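Local coordinates for protein 4-phosphoerythronate dehydrogenase (Lactobacillus jensenii, PDB 4PRK) that probably catalyses the NAD-dependent interconversion of pyruvate and D-lactate, as a member of the D-isomer-specific 2-hydroxyacid dehydrogenases, at residues V39-C45 against K64-I70; V48-P52 against I73-I77; T94-P99 against A324-V328; Q113-L117 against N289-T293; V172-D176 against Y186-F192. All blocks are in the same frame, centred on the assembly; numbering follows the deposited sequence.

Contact 1: residues V39-C45 against K64-I70; sequences VDQVADC and KLADYGI
This contact packs the loop before strand 47-50 against the C-terminal end of helix 60-67, the helix of the beta-alpha-beta unit 47-50/60-67/72-75, in the domain with the five-stranded parallel sheet. V39-C45 winds compactly, with a short 3-10 piece at D40-Q41 and a type I beta turn from V42 to C45. Opposite it the helix closes in a Schellman motif, I70 N bonding L65 O and G69 N bonding A66 O at 2.9 and 3.1 Å. G69 is the C-prime residue; its phi of 77° is easily adopted by glycine. CA atoms approach to 5.7 Å at A43-Y68, where alanine is small enough to let the backbone lie on the ring: A43 CA sits 4.0 Å from the Y68 ring centroid, over its face, a CH-pi contact. Deeper in, the knob is V42 (chi1 t), lodged between L65 and I70, with CG1 3.9 Å from L65 CD2 and 3.5 Å from I70 CD1. V39, also t, places CG1 3.9 Å from K64 CB and 4.1 Å from L65 CD2. V42 also touches F6 of strand 2-6, so branched aliphatic side chains suit this inner layer. Charge gathers at the solvent edge, where the D40 carboxylate (chi1 m) lies near the Y68 ring plane. D40 OD1 accepts from Y68 OH at 2.6 Å and forms a salt bridge with K64 NZ at 2.9 Å.

Contact 2: residues V48-P52 against I73-I77; sequences VLLKP and IGLRI
Two neighbouring parallel strands of the open alpha/beta sheet meet here, the outer members of the beta-alpha-beta unit built from strand 47-50, helix 60-67 and strand 72-75. The axes of 48-50 and 73-75 approach to 4.6 Å with their directions 36° apart, a marked twist; L49 pairs with G74 and L50 with L75. Starting the second segment, I73 (chi1 m, chi2 t) brings CG2 to 3.2 Å from L50 CD1. G74 follows in extended form. Its N donates to V48 O at 3.1 Å and its O accepts from L50 N at 2.7 Å, two bonds that reach either side of L49, while L49 CA lies 3.2 Å from G74 O. A CB on G74 would collide with L49 CD2 and V48 O, so glycine fits the close approach; L49, on that same face, packs against helix 301-319. L75 points to the other face with L50, its CD1 4.2 Å from L50 CB. R76 leaves the strand yet continues the pairing, its N donating to L50 O at 2.9 Å. Its guanidinium turns back over the first segment, with K51 CB over one face, and its strongest partner is E12, by a salt bridge. Buried arginine is tolerable with its charge so paired. I77 (chi1 p) closes the walk, where its CD1 rests 3.9 Å from P52 CD.

Contact 3: residues T94-P99 against A324-V328; sequences TVTNVP and AHFVV
Near the C-terminal end of the modelled chain, A324-V328 returns from helix 301-319 to lie along strand 94-96, joined to it by a single backbone bridge at T96-V327, whose CA atoms are 4.1 Å apart. Two hydrogen bonds flank that pair: V328 N donates to V95 O at 2.7 Å, and N97 N donates to F326 O at 2.9 Å. Each carbonyl also receives a CA-H...O contact, V327 CA lying 3.3 Å from V95 O and T96 CA 3.0 Å from F326 O. On the inner side of the strand, the backbones of T94 and T96 bond to strand 72-75. The N97 side chain (chi1 p) has its donor satisfied outside the contact, ND2 giving a hydrogen bond to V78 O, whereas OD1 stands 3.3 Å from F326 O, two acceptors that cannot bond each other, and rests 3.2 Å from V328 CG2. The amides of H325 and F326 are met by the two carboxylate oxygens of D314, so one aspartate on helix 301-319 fixes the bend. Around these bonds, apolar groups close the gaps. T96 (chi1 p) sets CG2 3.6 Å from A324 CB, T94 CG2 is 3.6 Å from V327 CG1, and P99 CG, part of a rigid apolar ring, lies 3.5 Å from F326 CD1. Such pairing is that of a terminal segment added to the outer edge of an outermost strand, here in the five-stranded parallel sheet of an alpha/beta domain.

Contact 4: residues Q113-L117 against N289-T293; sequences QAMYL and NVIVT
I291, Q113 and L117 carry this buried helix-on-strand contact. Segment 113-117 of helix 103-118 runs over strand 290-292 with axes 9.2 Å apart at closest approach and N-to-C directions at 150°, so Q113 lies near I291 and L117 near N289. I291 (chi1 m, chi2 t) points at the helix; its long branched chain spreads out, with CG2 3.5 Å from Q113 CD, CD1 3.7 Å from Y116 CD1 and CG1 4.2 Å from L117 CD2. L117 (m, t) also sets CD2 3.6 Å from N289 O. Q113 combines an aliphatic stem with a polar end: NE2 gives a weak hydrogen bond to T293 OG1 at 3.1 Å, and that hydroxyl is bonded to D259 as well. I121 of the third subunit packs on Q113, I291 and T293, while the Y116 ring stacks on Y116 of that subunit. A helix laid on the outermost strand of a parallel sheet, with another subunit packed against the junction, places this contact in the Rossmann-type NAD-binding domain.

Contact 5: residues V172-D176 against Y186-F192; sequences VLAYD and YLTYADF
This is a parallel strand pair at the edge of the Rossmann-type sheet, strand 171-175 meeting the short outermost strand 188-189 through a connection without a helix. L173 pairs with T188 (CA atoms 4.9 Å apart) and A174 with Y189 (5.0 Å). T188 N donates to V172 O at 3.0 Å, A174 N to T188 O at 3.1 Å and A190 N to A174 O at 3.0 Å. On one face A174, small enough to leave room, has CB 3.9 Å from L187 CD2; on the other L173 CD2 reaches A190 CB at 4.4 Å. Past the pairing, Y175 (chi1 t) offers its ring face to F192: F192 CB lies 3.8 Å from the Y175 centroid, and the edge of the F192 ring completes an edge-to-face stack, centroids 5.6 Å apart and planes at 80°. One water joins D176 OD2 (2.8 Å) to Y189 OH (2.6 Å), while Y189 OH also bonds N180 N. An acid at the end of this second Rossmann strand is consistent with the one that usually receives the adenosine ribose in NAD-dependent dehydrogenases; D176 also touches the glycine-rich turn. Y186 turns outward to Q163 of the second subunit. On its inner side strand 171-175 bonds to 148-152; helix 155-167 packs against V172 and Y186, and F192 opens helix 192-198.

Overall arrangement
The five contacts divide between two alpha/beta domains. Contacts 1, 2 and 3 form a connected group: contact 1 uses the helix of the beta-alpha-beta unit whose strands meet in contact 2, and the two touch through V42 and V48, while contacts 2 and 3 are joined by probable backbone hydrogen bonds between strands 72-75 and 94-96. Contacts 4 and 5 reach the two outermost strands of the Rossmann-type sheet, their centres about 23 Å apart. Contacts 2 and 4 are buried, the former held by backbone bonds, the latter chiefly by side-chain packing. Contacts 1, 3 and 5 are partly exposed; contact 1 adds a surface salt bridge, and contact 5 a bridging water. Contact 3 encloses 4 and 5 along the chain.

Contact 1: residues V39-C45 against K64-I70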
# COMPACT_ATOMS: atom_id res chain seq x y z
N VAL A 39 -5.08 14.54 47.96
CA VAL A 39 -3.65 14.24 47.84
C VAL A 39 -3.13 13.15 48.78
O VAL A 39 -2.23 12.40 48.42
CB VAL A 39 -2.79 15.49 47.93
CG1 VAL A 39 -1.32 15.13 47.83
CG2 VAL A 39 -3.16 16.44 46.81
N ASP A 40 -3.68 13.07 49.98
CA ASP A 40 -3.20 12.15 51.00
C ASP A 40 -3.46 10.67 50.66
O ASP A 40 -3.01 9.78 51.36
CB ASP A 40 -3.79 12.50 52.37
CG ASP A 40 -3.50 13.92 52.77
OD1 ASP A 40 -2.39 14.40 52.50
OD2 ASP A 40 -4.40 14.55 53.35
N GLN A 41 -4.26 10.44 49.63
CA GLN A 41 -4.47 9.09 49.06
C GLN A 41 -3.29 8.57 48.21
O GLN A 41 -3.22 7.40 47.83
CB GLN A 41 -5.76 9.12 48.27
CG GLN A 41 -6.81 9.97 48.97
CD GLN A 41 -8.22 9.60 48.61
OE1 GLN A 41 -8.49 8.46 48.22
NE2 GLN A 41 -9.13 10.56 48.75
N VAL A 42 -2.34 9.45 47.95
CA VAL A 42 -1.11 9.14 47.26
C VAL A 42 -0.11 8.52 48.21
O VAL A 42 0.92 8.02 47.81
CB VAL A 42 -0.46 10.41 46.70
CG1 VAL A 42 0.74 10.06 45.85
CG2 VAL A 42 -1.49 11.21 45.93
N ALA A 43 -0.45 8.54 49.48
CA ALA A 43 0.50 8.26 50.55
C ALA A 43 1.10 6.88 50.42
O ALA A 43 2.29 6.71 50.65
CB ALA A 43 -0.17 8.42 51.90
N ASP A 44 0.30 5.91 50.03
CA ASP A 44 0.76 4.54 49.90
C ASP A 44 1.15 4.22 48.47
O ASP A 44 1.24 3.06 48.09
CB ASP A 44 -0.25 3.54 50.45
CG ASP A 44 -1.62 3.70 49.86
OD1 ASP A 44 -1.90 4.73 49.23
OD2 ASP A 44 -2.45 2.80 50.04
N CYS A 45 1.43 5.26 47.70
CA CYS A 45 1.63 5.14 46.27
C CYS A 45 3.06 5.43 45.82
O CYS A 45 3.69 6.36 46.30
CB CYS A 45 0.66 6.06 45.54
SG CYS A 45 -1.02 5.42 45.42
N LYS A 64 3.31 17.98 49.24
CA LYS A 64 2.89 16.68 49.77
C LYS A 64 3.24 15.45 48.89
O LYS A 64 3.53 14.38 49.43
CB LYS A 64 1.41 16.72 50.11
CG LYS A 64 1.16 17.62 51.30
CD LYS A 64 -0.31 17.85 51.52
CE LYS A 64 -0.72 17.49 52.94
NZ LYS A 64 -2.17 17.21 52.99
N LEU A 65 3.21 15.58 47.56
CA LEU A 65 3.73 14.51 46.67
C LEU A 65 5.21 14.28 46.94
O LEU A 65 5.67 13.13 47.09
CB LEU A 65 3.56 14.85 45.19
CG LEU A 65 2.14 15.10 44.72
CD1 LEU A 65 2.18 15.59 43.28
CD2 LEU A 65 1.27 13.85 44.88
N ALA A 66 5.95 15.38 46.97
CA ALA A 66 7.36 15.38 47.35
C ALA A 66 7.55 14.78 48.74
O ALA A 66 8.43 13.95 48.92
CB ALA A 66 7.93 16.78 47.29
N ASP A 67 6.73 15.19 49.70
CA ASP A 67 6.74 14.56 51.03
C ASP A 67 6.50 13.03 50.96
O ASP A 67 7.11 12.29 51.73
CB ASP A 67 5.68 15.19 51.97
CG ASP A 67 6.23 16.37 52.79
OD1 ASP A 67 7.12 17.12 52.32
OD2 ASP A 67 5.73 16.55 53.92
N TYR A 68 5.64 12.56 50.04
CA TYR A 68 5.35 11.12 49.94
C TYR A 68 6.34 10.35 49.06
O TYR A 68 6.08 9.22 48.69
CB TYR A 68 3.92 10.88 49.46
CG TYR A 68 2.86 11.47 50.36
CD1 TYR A 68 2.92 11.34 51.75
CD2 TYR A 68 1.77 12.14 49.81
CE1 TYR A 68 1.94 11.89 52.56
CE2 TYR A 68 0.80 12.69 50.61
CZ TYR A 68 0.88 12.56 51.98
OH TYR A 68 -0.11 13.11 52.75
N GLY A 69 7.47 10.96 48.73
CA GLY A 69 8.52 10.30 47.94
C GLY A 69 8.22 10.20 46.45
O GLY A 69 8.99 9.57 45.71
N ILE A 70 7.11 10.81 46.01
CA ILE A 70 6.71 10.77 44.60
C ILE A 70 7.73 11.61 43.84
O ILE A 70 7.96 12.78 44.19
CB ILE A 70 5.28 11.34 44.35
CG1 ILE A 70 4.19 10.56 45.11
CG2 ILE A 70 4.96 11.32 42.87
CD1 ILE A 70 3.92 9.16 44.57

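Contact 2: residues V48-P52 against I73-I77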
# COMPACT_ATOMS: atom_id res chain seq x y z
N VAL A 48 2.25 8.80 40.41
CA VAL A 48 0.92 9.30 40.10
C VAL A 48 0.69 9.46 38.58
O VAL A 48 1.61 9.75 37.81
CB VAL A 48 0.66 10.61 40.89
CG1 VAL A 48 -0.52 11.39 40.33
CG2 VAL A 48 0.42 10.27 42.35
N LEU A 49 -0.56 9.20 38.16
CA LEU A 49 -1.00 9.39 36.77
C LEU A 49 -2.16 10.40 36.77
O LEU A 49 -3.22 10.16 37.40
CB LEU A 49 -1.39 8.04 36.12
CG LEU A 49 -0.26 7.01 35.84
CD1 LEU A 49 -0.77 5.81 35.02
CD2 LEU A 49 0.93 7.65 35.13
N LEU A 50 -1.95 11.53 36.08
CA LEU A 50 -2.87 12.67 36.16
C LEU A 50 -3.63 12.91 34.86
O LEU A 50 -3.12 12.65 33.76
CB LEU A 50 -2.10 13.94 36.51
CG LEU A 50 -1.46 14.03 37.91
CD1 LEU A 50 -1.17 15.49 38.30
CD2 LEU A 50 -2.37 13.38 38.96
N LYS A 51 -4.88 13.30 35.01
CA LYS A 51 -5.70 13.79 33.92
C LYS A 51 -6.37 15.02 34.44
O LYS A 51 -7.54 14.97 34.83
CB LYS A 51 -6.72 12.75 33.47
CG LYS A 51 -7.55 13.18 32.27
CD LYS A 51 -8.50 12.08 31.83
CE LYS A 51 -9.68 12.63 31.06
NZ LYS A 51 -10.28 11.62 30.14
N PRO A 52 -5.58 16.18 34.46
CA PRO A 52 -6.19 17.28 35.22
C PRO A 52 -7.26 18.03 34.46
O PRO A 52 -7.03 18.53 33.38
CB PRO A 52 -5.01 18.22 35.54
CG PRO A 52 -3.80 17.65 34.91
CD PRO A 52 -4.27 16.74 33.86
N ILE A 73 5.28 13.59 37.96
CA ILE A 73 3.85 13.69 37.59
C ILE A 73 3.63 13.14 36.14
O ILE A 73 4.08 13.74 35.12
CB ILE A 73 3.32 15.14 37.71
CG1 ILE A 73 3.40 15.61 39.16
CG2 ILE A 73 1.87 15.25 37.25
CD1 ILE A 73 3.29 17.12 39.29
N GLY A 74 2.94 12.00 36.08
CA GLY A 74 2.64 11.33 34.81
C GLY A 74 1.31 11.83 34.25
O GLY A 74 0.23 11.31 34.58
N LEU A 75 1.38 12.88 33.44
CA LEU A 75 0.28 13.28 32.58
C LEU A 75 -0.07 12.12 31.68
O LEU A 75 0.83 11.56 31.04
CB LEU A 75 0.68 14.43 31.66
CG LEU A 75 0.54 15.84 32.17
CD1 LEU A 75 0.24 15.96 33.65
CD2 LEU A 75 1.83 16.56 31.82
N ARG A 76 -1.36 11.78 31.62
CA ARG A 76 -1.83 10.72 30.68
C ARG A 76 -2.19 11.33 29.34
O ARG A 76 -2.42 10.61 28.34
CB ARG A 76 -3.05 9.96 31.24
CG ARG A 76 -2.75 9.21 32.54
CD ARG A 76 -3.79 8.11 32.78
NE ARG A 76 -5.20 8.54 32.82
CZ ARG A 76 -5.77 9.19 33.84
NH1 ARG A 76 -7.07 9.49 33.81
NH2 ARG A 76 -5.04 9.55 34.91
N ILE A 77 -2.23 12.66 29.34
CA ILE A 77 -2.58 13.46 28.18
C ILE A 77 -1.36 14.19 27.62
O ILE A 77 -0.23 14.08 28.14
CB ILE A 77 -3.68 14.46 28.52
CG1 ILE A 77 -3.20 15.48 29.53
CG2 ILE A 77 -4.89 13.70 29.04
CD1 ILE A 77 -4.30 16.43 29.93

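Contact 3: residues T94-P99 against A324-V328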
# COMPACT_ATOMS: atom_id res chain seq x y z
N THR A 94 9.96 15.68 38.32
CA THR A 94 9.96 15.49 36.86
C THR A 94 8.48 15.51 36.40
O THR A 94 7.60 15.11 37.15
CB THR A 94 10.69 14.19 36.37
OG1 THR A 94 12.07 14.16 36.78
CG2 THR A 94 10.64 14.05 34.83
N VAL A 95 8.22 16.04 35.20
CA VAL A 95 6.88 16.00 34.56
C VAL A 95 6.99 15.24 33.23
O VAL A 95 7.84 15.57 32.39
CB VAL A 95 6.31 17.42 34.33
CG1 VAL A 95 4.83 17.40 33.93
CG2 VAL A 95 6.50 18.26 35.59
N THR A 96 6.17 14.20 33.06
CA THR A 96 6.10 13.49 31.79
C THR A 96 4.70 13.63 31.23
O THR A 96 3.74 14.00 31.94
CB THR A 96 6.44 11.96 31.88
OG1 THR A 96 5.49 11.27 32.71
CG2 THR A 96 7.87 11.72 32.38
N ASN A 97 4.58 13.31 29.94
CA ASN A 97 3.29 13.36 29.30
C ASN A 97 3.22 12.31 28.21
O ASN A 97 4.22 11.63 27.92
CB ASN A 97 3.07 14.78 28.73
CG ASN A 97 3.89 15.05 27.49
OD1 ASN A 97 4.91 14.38 27.21
ND2 ASN A 97 3.45 16.04 26.71
N VAL A 98 2.05 12.24 27.57
CA VAL A 98 1.84 11.40 26.39
C VAL A 98 1.57 12.25 25.12
O VAL A 98 0.43 12.63 24.81
CB VAL A 98 0.77 10.31 26.64
CG1 VAL A 98 0.71 9.36 25.46
CG2 VAL A 98 1.13 9.52 27.90
N PRO A 99 2.64 12.58 24.42
CA PRO A 99 2.56 13.27 23.14
C PRO A 99 1.92 12.46 22.00
O PRO A 99 1.23 13.03 21.19
CB PRO A 99 4.02 13.60 22.83
CG PRO A 99 4.81 12.68 23.67
CD PRO A 99 4.02 12.48 24.90
N ALA A 324 12.71 8.17 31.63
CA ALA A 324 11.38 8.34 31.04
C ALA A 324 11.56 8.77 29.58
O ALA A 324 12.55 9.43 29.23
CB ALA A 324 10.58 9.39 31.81
N HIS A 325 10.63 8.37 28.71
CA HIS A 325 10.73 8.68 27.29
C HIS A 325 10.20 10.08 26.98
O HIS A 325 10.62 10.70 25.99
CB HIS A 325 10.05 7.61 26.41
CG HIS A 325 10.66 6.25 26.53
ND1 HIS A 325 12.01 6.02 26.42
CD2 HIS A 325 10.10 5.04 26.78
CE1 HIS A 325 12.26 4.74 26.61
NE2 HIS A 325 11.12 4.12 26.82
N PHE A 326 9.30 10.58 27.84
CA PHE A 326 8.49 11.76 27.56
C PHE A 326 8.42 12.72 28.75
O PHE A 326 7.35 13.19 29.12
CB PHE A 326 7.10 11.33 27.11
CG PHE A 326 7.12 10.35 25.96
CD1 PHE A 326 7.54 10.75 24.70
CD2 PHE A 326 6.76 9.01 26.14
CE1 PHE A 326 7.58 9.86 23.64
CE2 PHE A 326 6.81 8.11 25.08
CZ PHE A 326 7.22 8.54 23.83
N VAL A 327 9.59 13.02 29.31
CA VAL A 327 9.80 14.20 30.17
C VAL A 327 9.49 15.52 29.44
O VAL A 327 9.79 15.65 28.25
CB VAL A 327 11.27 14.30 30.59
CG1 VAL A 327 11.46 15.47 31.57
CG2 VAL A 327 11.74 12.97 31.16
N VAL A 328 8.96 16.51 30.15
CA VAL A 328 8.52 17.74 29.49
C VAL A 328 9.04 19.06 30.10
O VAL A 328 9.15 19.20 31.32
CB VAL A 328 6.97 17.74 29.37
CG1 VAL A 328 6.39 19.15 29.41
CG2 VAL A 328 6.54 17.02 28.09

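Contact 4: residues Q113-L117 against N289-T293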
# COMPACT_ATOMS: atom_id res chain seq x y z
N GLN A 113 -13.92 10.78 7.53
CA GLN A 113 -14.79 11.94 7.30
C GLN A 113 -14.66 12.48 5.89
O GLN A 113 -15.68 12.72 5.22
CB GLN A 113 -14.50 13.05 8.29
CG GLN A 113 -15.06 12.76 9.65
CD GLN A 113 -15.02 13.96 10.62
OE1 GLN A 113 -15.07 15.12 10.21
NE2 GLN A 113 -14.95 13.67 11.92
N ALA A 114 -13.43 12.58 5.39
CA ALA A 114 -13.21 12.99 4.00
C ALA A 114 -13.90 12.08 2.98
O ALA A 114 -14.46 12.58 2.00
CB ALA A 114 -11.74 13.11 3.64
N MET A 115 -13.87 10.76 3.21
CA MET A 115 -14.42 9.85 2.24
C MET A 115 -15.94 9.94 2.27
O MET A 115 -16.57 10.03 1.24
CB MET A 115 -14.01 8.39 2.46
CG MET A 115 -12.59 8.25 2.89
SD MET A 115 -11.90 6.75 2.27
CE MET A 115 -11.88 7.54 0.61
N TYR A 116 -16.51 9.91 3.46
CA TYR A 116 -17.97 10.11 3.57
C TYR A 116 -18.46 11.38 2.85
O TYR A 116 -19.40 11.34 2.04
CB TYR A 116 -18.40 10.11 5.02
CG TYR A 116 -19.87 10.34 5.27
CD1 TYR A 116 -20.35 11.60 5.29
CD2 TYR A 116 -20.72 9.29 5.60
CE1 TYR A 116 -21.67 11.87 5.53
CE2 TYR A 116 -22.06 9.52 5.89
CZ TYR A 116 -22.51 10.83 5.83
OH TYR A 116 -23.74 11.20 6.10
N LEU A 117 -17.83 12.49 3.15
CA LEU A 117 -18.21 13.74 2.50
C LEU A 117 -17.97 13.72 1.03
O LEU A 117 -18.76 14.27 0.32
CB LEU A 117 -17.52 14.94 3.13
CG LEU A 117 -17.89 15.11 4.58
CD1 LEU A 117 -17.05 16.14 5.27
CD2 LEU A 117 -19.39 15.44 4.68
N ASN A 289 -23.79 18.45 4.19
CA ASN A 289 -22.43 18.29 3.65
C ASN A 289 -21.37 18.63 4.68
O ASN A 289 -20.22 18.90 4.32
CB ASN A 289 -22.22 19.15 2.39
CG ASN A 289 -22.38 20.65 2.65
OD1 ASN A 289 -23.06 21.04 3.55
ND2 ASN A 289 -21.76 21.48 1.82
N VAL A 290 -21.75 18.63 5.95
CA VAL A 290 -20.81 18.82 7.05
C VAL A 290 -20.86 17.63 8.03
O VAL A 290 -21.90 17.07 8.27
CB VAL A 290 -21.19 20.06 7.84
CG1 VAL A 290 -20.41 20.11 9.14
CG2 VAL A 290 -20.99 21.31 6.97
N ILE A 291 -19.72 17.24 8.59
CA ILE A 291 -19.71 16.38 9.75
C ILE A 291 -19.13 17.14 10.91
O ILE A 291 -18.12 17.81 10.73
CB ILE A 291 -18.85 15.12 9.52
CG1 ILE A 291 -19.55 14.11 8.64
CG2 ILE A 291 -18.53 14.40 10.82
CD1 ILE A 291 -18.63 12.96 8.25
N VAL A 292 -19.72 17.03 12.09
CA VAL A 292 -19.03 17.47 13.30
C VAL A 292 -19.06 16.36 14.31
O VAL A 292 -20.09 15.80 14.53
CB VAL A 292 -19.62 18.74 13.96
CG1 VAL A 292 -18.71 19.22 15.13
CG2 VAL A 292 -19.83 19.84 12.92
N THR A 293 -17.88 16.06 14.88
CA THR A 293 -17.72 15.12 15.95
C THR A 293 -17.11 15.84 17.13
O THR A 293 -16.39 16.84 16.96
CB THR A 293 -16.80 13.94 15.54
OG1 THR A 293 -15.65 14.43 14.83
CG2 THR A 293 -17.58 12.95 14.66

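Contact 5: residues V172-D176 against Y186-F192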
# COMPACT_ATOMS: atom_id res chain seq x y z
N VAL A 172 -0.83 13.16 -2.93
CA VAL A 172 -0.81 13.90 -1.70
C VAL A 172 0.29 14.98 -1.72
O VAL A 172 1.45 14.67 -1.96
CB VAL A 172 -0.55 12.99 -0.48
CG1 VAL A 172 -0.56 13.79 0.83
CG2 VAL A 172 -1.56 11.89 -0.45
N LEU A 173 -0.11 16.21 -1.42
CA LEU A 173 0.78 17.35 -1.30
C LEU A 173 0.73 17.81 0.12
O LEU A 173 -0.31 17.71 0.77
CB LEU A 173 0.28 18.52 -2.17
CG LEU A 173 0.18 18.34 -3.68
CD1 LEU A 173 -0.51 19.49 -4.35
CD2 LEU A 173 1.59 18.16 -4.27
N ALA A 174 1.84 18.35 0.61
CA ALA A 174 1.86 18.89 1.96
C ALA A 174 2.69 20.16 2.06
O ALA A 174 3.76 20.24 1.46
CB ALA A 174 2.43 17.84 2.91
N TYR A 175 2.20 21.14 2.82
CA TYR A 175 2.95 22.33 3.19
C TYR A 175 3.53 22.10 4.56
O TYR A 175 2.84 21.66 5.45
CB TYR A 175 2.09 23.61 3.22
CG TYR A 175 2.90 24.79 3.80
CD1 TYR A 175 4.01 25.26 3.12
CD2 TYR A 175 2.62 25.34 5.04
CE1 TYR A 175 4.78 26.27 3.63
CE2 TYR A 175 3.37 26.37 5.53
CZ TYR A 175 4.45 26.83 4.82
OH TYR A 175 5.26 27.84 5.29
N ASP A 176 4.82 22.37 4.74
CA ASP A 176 5.39 22.31 6.08
C ASP A 176 6.62 23.20 6.20
O ASP A 176 7.21 23.57 5.21
CB ASP A 176 5.72 20.86 6.47
CG ASP A 176 5.75 20.64 8.00
OD1 ASP A 176 6.00 21.57 8.79
OD2 ASP A 176 5.55 19.51 8.44
N TYR A 186 5.24 9.11 0.37
CA TYR A 186 3.80 9.26 0.42
C TYR A 186 3.27 10.66 0.09
O TYR A 186 2.07 10.85 -0.07
CB TYR A 186 3.34 8.91 1.81
CG TYR A 186 3.83 7.58 2.29
CD1 TYR A 186 3.41 6.40 1.66
CD2 TYR A 186 4.69 7.49 3.37
CE1 TYR A 186 3.82 5.14 2.12
CE2 TYR A 186 5.12 6.23 3.85
CZ TYR A 186 4.69 5.05 3.20
OH TYR A 186 5.10 3.77 3.58
N LEU A 187 4.12 11.67 0.01
CA LEU A 187 3.65 13.01 -0.29
C LEU A 187 4.72 13.77 -1.01
O LEU A 187 5.82 13.28 -1.08
CB LEU A 187 3.24 13.75 0.98
CG LEU A 187 4.29 13.97 2.06
CD1 LEU A 187 5.23 15.14 1.74
CD2 LEU A 187 3.60 14.20 3.39
N THR A 188 4.38 14.94 -1.57
CA THR A 188 5.34 15.86 -2.22
C THR A 188 5.18 17.19 -1.54
O THR A 188 4.04 17.72 -1.42
CB THR A 188 4.98 16.03 -3.67
OG1 THR A 188 5.12 14.76 -4.35
CG2 THR A 188 5.86 17.11 -4.34
N TYR A 189 6.28 17.73 -1.02
CA TYR A 189 6.22 19.05 -0.42
C TYR A 189 5.94 20.15 -1.48
O TYR A 189 6.32 20.02 -2.62
CB TYR A 189 7.52 19.33 0.30
CG TYR A 189 7.73 18.56 1.59
CD1 TYR A 189 7.01 18.86 2.73
CD2 TYR A 189 8.73 17.63 1.70
CE1 TYR A 189 7.22 18.19 3.92
CE2 TYR A 189 8.96 16.96 2.89
CZ TYR A 189 8.19 17.27 4.00
OH TYR A 189 8.39 16.63 5.18
N ALA A 190 5.19 21.15 -1.07
CA ALA A 190 4.75 22.22 -1.93
C ALA A 190 4.48 23.47 -1.12
O ALA A 190 4.39 23.42 0.08
CB ALA A 190 3.52 21.82 -2.71
N ASP A 191 4.37 24.58 -1.82
CA ASP A 191 4.07 25.86 -1.21
C ASP A 191 2.66 25.88 -0.68
O ASP A 191 1.79 25.20 -1.19
CB ASP A 191 4.22 26.97 -2.24
CG ASP A 191 5.64 27.21 -2.63
OD1 ASP A 191 6.55 26.80 -1.91
OD2 ASP A 191 5.84 27.79 -3.69
N PHE A 192 2.44 26.70 0.32
CA PHE A 192 1.18 26.75 1.00
C PHE A 192 0.09 27.13 0.01
O PHE A 192 -0.97 26.56 0.02
CB PHE A 192 1.29 27.76 2.13
CG PHE A 192 -0.00 28.06 2.83
CD1 PHE A 192 -0.41 27.30 3.90
CD2 PHE A 192 -0.78 29.11 2.44
CE1 PHE A 192 -1.59 27.57 4.55
CE2 PHE A 192 -1.97 29.39 3.08
CZ PHE A 192 -2.37 28.62 4.14
O HOH W 1 7.02 17.42 7.28